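Local coordinates for protein dITP/XTP pyrophosphatase (Mycobacteroides abscessus, PDB 6WWD) that probably hydrolyses non-canonical purine nucleoside triphosphates such as XTP, dITP and ITP to their monophosphates and diphosphate, cleansing the nucleotide pool, at residues 54-58 with 133-137. Residues are numbered along the deposited sequence; the frame is centred on the assembly and turned at random.
Sequences LIKAR and EEVVV
R58 and E134 form a two-pronged salt bridge beside a small apolar patch where L54 meets V136, packing helix 49-64 of this HAM1-family fold onto the start of strand 134-145. The short segments run roughly antiparallel, at 141°, with axes 9.7 Å apart at closest approach. L54 spreads its two methyls along the strand: CD1 rests 3.8 Å from V136 CG1, while CD2 lies 3.9 Å from E134 CB, over the root of the glutamate. On the next helical turn, R58 runs extended from CG to NE and presents its guanidinium side-on, NE and NH2 each taking one carboxylate oxygen. R58 NE reaches E134 OE2 at 2.7 Å in a nearly straight bond (171°), and R58 NH2 reaches E134 OE1 at 3.0 Å, on the syn side but tilted out of the carboxylate plane. Both oxygens lie close to the guanidinium plane, yet the carboxylate is turned 43° from it, so NE meets OE2 from above. L54 CB lies over the rim of one guanidinium face, 3.8 Å above its plane. V128 of the adjoining strand 118-128 also touches L54 and R58, and the second subunit continues the sheet beyond V135-V137, its K142 packing on L54 and E134. Two bonds at separate oxygens restrict rotation of both charged groups, and the pairing would offset the charge of buried E134 and probably favours its ionised form.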
ATOM      1  N   LEU D  54      14.990  -1.677  -9.546  1.00 11.67           N
ATOM      2  CA  LEU D  54      15.283  -3.086  -9.793  1.00 17.24           C
ATOM      3  C   LEU D  54      14.964  -3.478 -11.232  1.00 14.37           C
ATOM      4  O   LEU D  54      15.729  -4.215 -11.862  1.00 14.76           O
ATOM      5  CB  LEU D  54      14.508  -3.971  -8.810  1.00 13.22           C
ATOM      6  CG  LEU D  54      15.230  -4.191  -7.486  1.00 17.97           C
ATOM      7  CD1 LEU D  54      14.285  -4.860  -6.450  1.00 14.20           C
ATOM      8  CD2 LEU D  54      16.484  -5.050  -7.738  1.00 15.88           C
ATOM      9  N   ILE D  55      13.834  -3.014 -11.765  1.00 12.61           N
ATOM     10  CA  ILE D  55      13.517  -3.336 -13.152  1.00 17.13           C
ATOM     11  C   ILE D  55      14.639  -2.866 -14.071  1.00 13.07           C
ATOM     12  O   ILE D  55      15.090  -3.605 -14.955  1.00 14.33           O
ATOM     13  CB  ILE D  55      12.159  -2.734 -13.556  1.00 19.66           C
ATOM     14  CG1 ILE D  55      11.015  -3.476 -12.856  1.00 18.75           C
ATOM     15  CG2 ILE D  55      11.990  -2.826 -15.074  1.00 18.02           C
ATOM     16  CD1 ILE D  55       9.667  -2.787 -13.019  1.00 21.97           C
ATOM     17  N   LYS D  56      15.136  -1.648 -13.854  1.00 13.48           N
ATOM     18  CA  LYS D  56      16.189  -1.127 -14.723  1.00 15.32           C
ATOM     19  C   LYS D  56      17.490  -1.908 -14.570  1.00 16.92           C
ATOM     20  O   LYS D  56      18.183  -2.161 -15.562  1.00 17.17           O
ATOM     21  CB  LYS D  56      16.422   0.351 -14.439  1.00 15.34           C
ATOM     22  CG  LYS D  56      15.572   1.242 -15.316  1.00 27.90           C
ATOM     23  CD  LYS D  56      14.963   2.405 -14.568  1.00 26.84           C
ATOM     24  CE  LYS D  56      16.003   3.274 -13.933  1.00 24.62           C
ATOM     25  NZ  LYS D  56      15.417   4.595 -13.608  1.00 20.88           N
ATOM     26  N   ALA D  57      17.845  -2.296 -13.342  1.00 10.89           N
ATOM     27  CA  ALA D  57      19.102  -3.016 -13.161  1.00 14.32           C
ATOM     28  C   ALA D  57      19.036  -4.416 -13.758  1.00 12.90           C
ATOM     29  O   ALA D  57      20.015  -4.872 -14.378  1.00 11.54           O
ATOM     30  CB  ALA D  57      19.483  -3.067 -11.675  1.00 11.28           C
ATOM     31  N   ARG D  58      17.897  -5.118 -13.590  1.00 13.42           N
ATOM     32  CA  ARG D  58      17.749  -6.439 -14.206  1.00 12.57           C
ATOM     33  C   ARG D  58      17.945  -6.351 -15.709  1.00 14.68           C
ATOM     34  O   ARG D  58      18.613  -7.197 -16.320  1.00 14.36           O
ATOM     35  CB  ARG D  58      16.361  -7.020 -13.936  1.00 14.33           C
ATOM     36  CG  ARG D  58      16.057  -7.366 -12.516  1.00 17.93           C
ATOM     37  CD  ARG D  58      14.700  -8.027 -12.393  1.00 18.62           C
ATOM     38  NE  ARG D  58      14.315  -8.091 -10.987  1.00 19.30           N
ATOM     39  CZ  ARG D  58      13.279  -7.454 -10.465  1.00 18.25           C
ATOM     40  NH1 ARG D  58      12.487  -6.717 -11.236  1.00 17.76           N
ATOM     41  NH2 ARG D  58      13.025  -7.569  -9.169  1.00 21.18           N
ATOM     42  N   GLU D 133      21.622 -12.113  -8.080  1.00 16.35           N
ATOM     43  CA  GLU D 133      21.363 -11.491  -6.787  1.00 15.96           C
ATOM     44  C   GLU D 133      20.751 -10.102  -6.968  1.00 16.89           C
ATOM     45  O   GLU D 133      21.140  -9.350  -7.870  1.00 13.78           O
ATOM     46  CB  GLU D 133      22.666 -11.382  -6.004  1.00 18.16           C
ATOM     47  CG  GLU D 133      22.540 -10.621  -4.694  1.00 21.21           C
ATOM     48  CD  GLU D 133      23.839 -10.629  -3.892  1.00 27.70           C
ATOM     49  OE1 GLU D 133      24.262 -11.710  -3.442  1.00 31.76           O
ATOM     50  OE2 GLU D 133      24.438  -9.543  -3.734  1.00 31.48           O
ATOM     51  N   GLU D 134      19.789  -9.751  -6.112  1.00 13.95           N
ATOM     52  CA  GLU D 134      19.114  -8.451  -6.207  1.00 13.78           C
ATOM     53  C   GLU D 134      19.122  -7.775  -4.850  1.00 15.76           C
ATOM     54  O   GLU D 134      18.645  -8.349  -3.869  1.00 13.38           O
ATOM     55  CB  GLU D 134      17.661  -8.585  -6.667  1.00 12.38           C
ATOM     56  CG  GLU D 134      17.481  -9.330  -7.958  1.00 14.99           C
ATOM     57  CD  GLU D 134      16.037  -9.339  -8.405  1.00 20.47           C
ATOM     58  OE1 GLU D 134      15.173  -8.902  -7.611  1.00 21.05           O
ATOM     59  OE2 GLU D 134      15.770  -9.773  -9.546  1.00 19.30           O
ATOM     60  N   VAL D 135      19.636  -6.550  -4.797  1.00 12.86           N
ATOM     61  CA  VAL D 135      19.586  -5.724  -3.601  1.00 14.94           C
ATOM     62  C   VAL D 135      19.101  -4.338  -4.003  1.00 17.24           C
ATOM     63  O   VAL D 135      19.576  -3.763  -4.988  1.00 14.81           O
ATOM     64  CB  VAL D 135      20.963  -5.617  -2.911  1.00 17.42           C
ATOM     65  CG1 VAL D 135      20.851  -4.718  -1.678  1.00 14.11           C
ATOM     66  CG2 VAL D 135      21.524  -6.999  -2.552  1.00 16.29           C
ATOM     67  N   VAL D 136      18.187  -3.782  -3.232  1.00 17.12           N
ATOM     68  CA  VAL D 136      17.728  -2.428  -3.486  1.00 14.49           C
ATOM     69  C   VAL D 136      17.764  -1.647  -2.185  1.00 19.02           C
ATOM     70  O   VAL D 136      17.531  -2.199  -1.100  1.00 13.48           O
ATOM     71  CB  VAL D 136      16.328  -2.413  -4.137  1.00 13.99           C
ATOM     72  CG1 VAL D 136      15.281  -3.044  -3.243  1.00 15.13           C
ATOM     73  CG2 VAL D 136      15.957  -0.985  -4.524  1.00 15.61           C
ATOM     74  N   VAL D 137      18.161  -0.383  -2.284  1.00 18.60           N
ATOM     75  CA  VAL D 137      18.219   0.525  -1.147  0.51 18.90           C
ATOM     76  C   VAL D 137      17.456   1.789  -1.522  1.00 17.86           C
ATOM     77  O   VAL D 137      17.432   2.191  -2.687  1.00 14.86           O
ATOM     78  CB  VAL D 137      19.683   0.851  -0.750  0.51 20.89           C
ATOM     79  CG1 VAL D 137      19.750   1.815   0.437  0.51 22.06           C
ATOM     80  CG2 VAL D 137      20.449  -0.417  -0.440  0.51 21.12           C
TER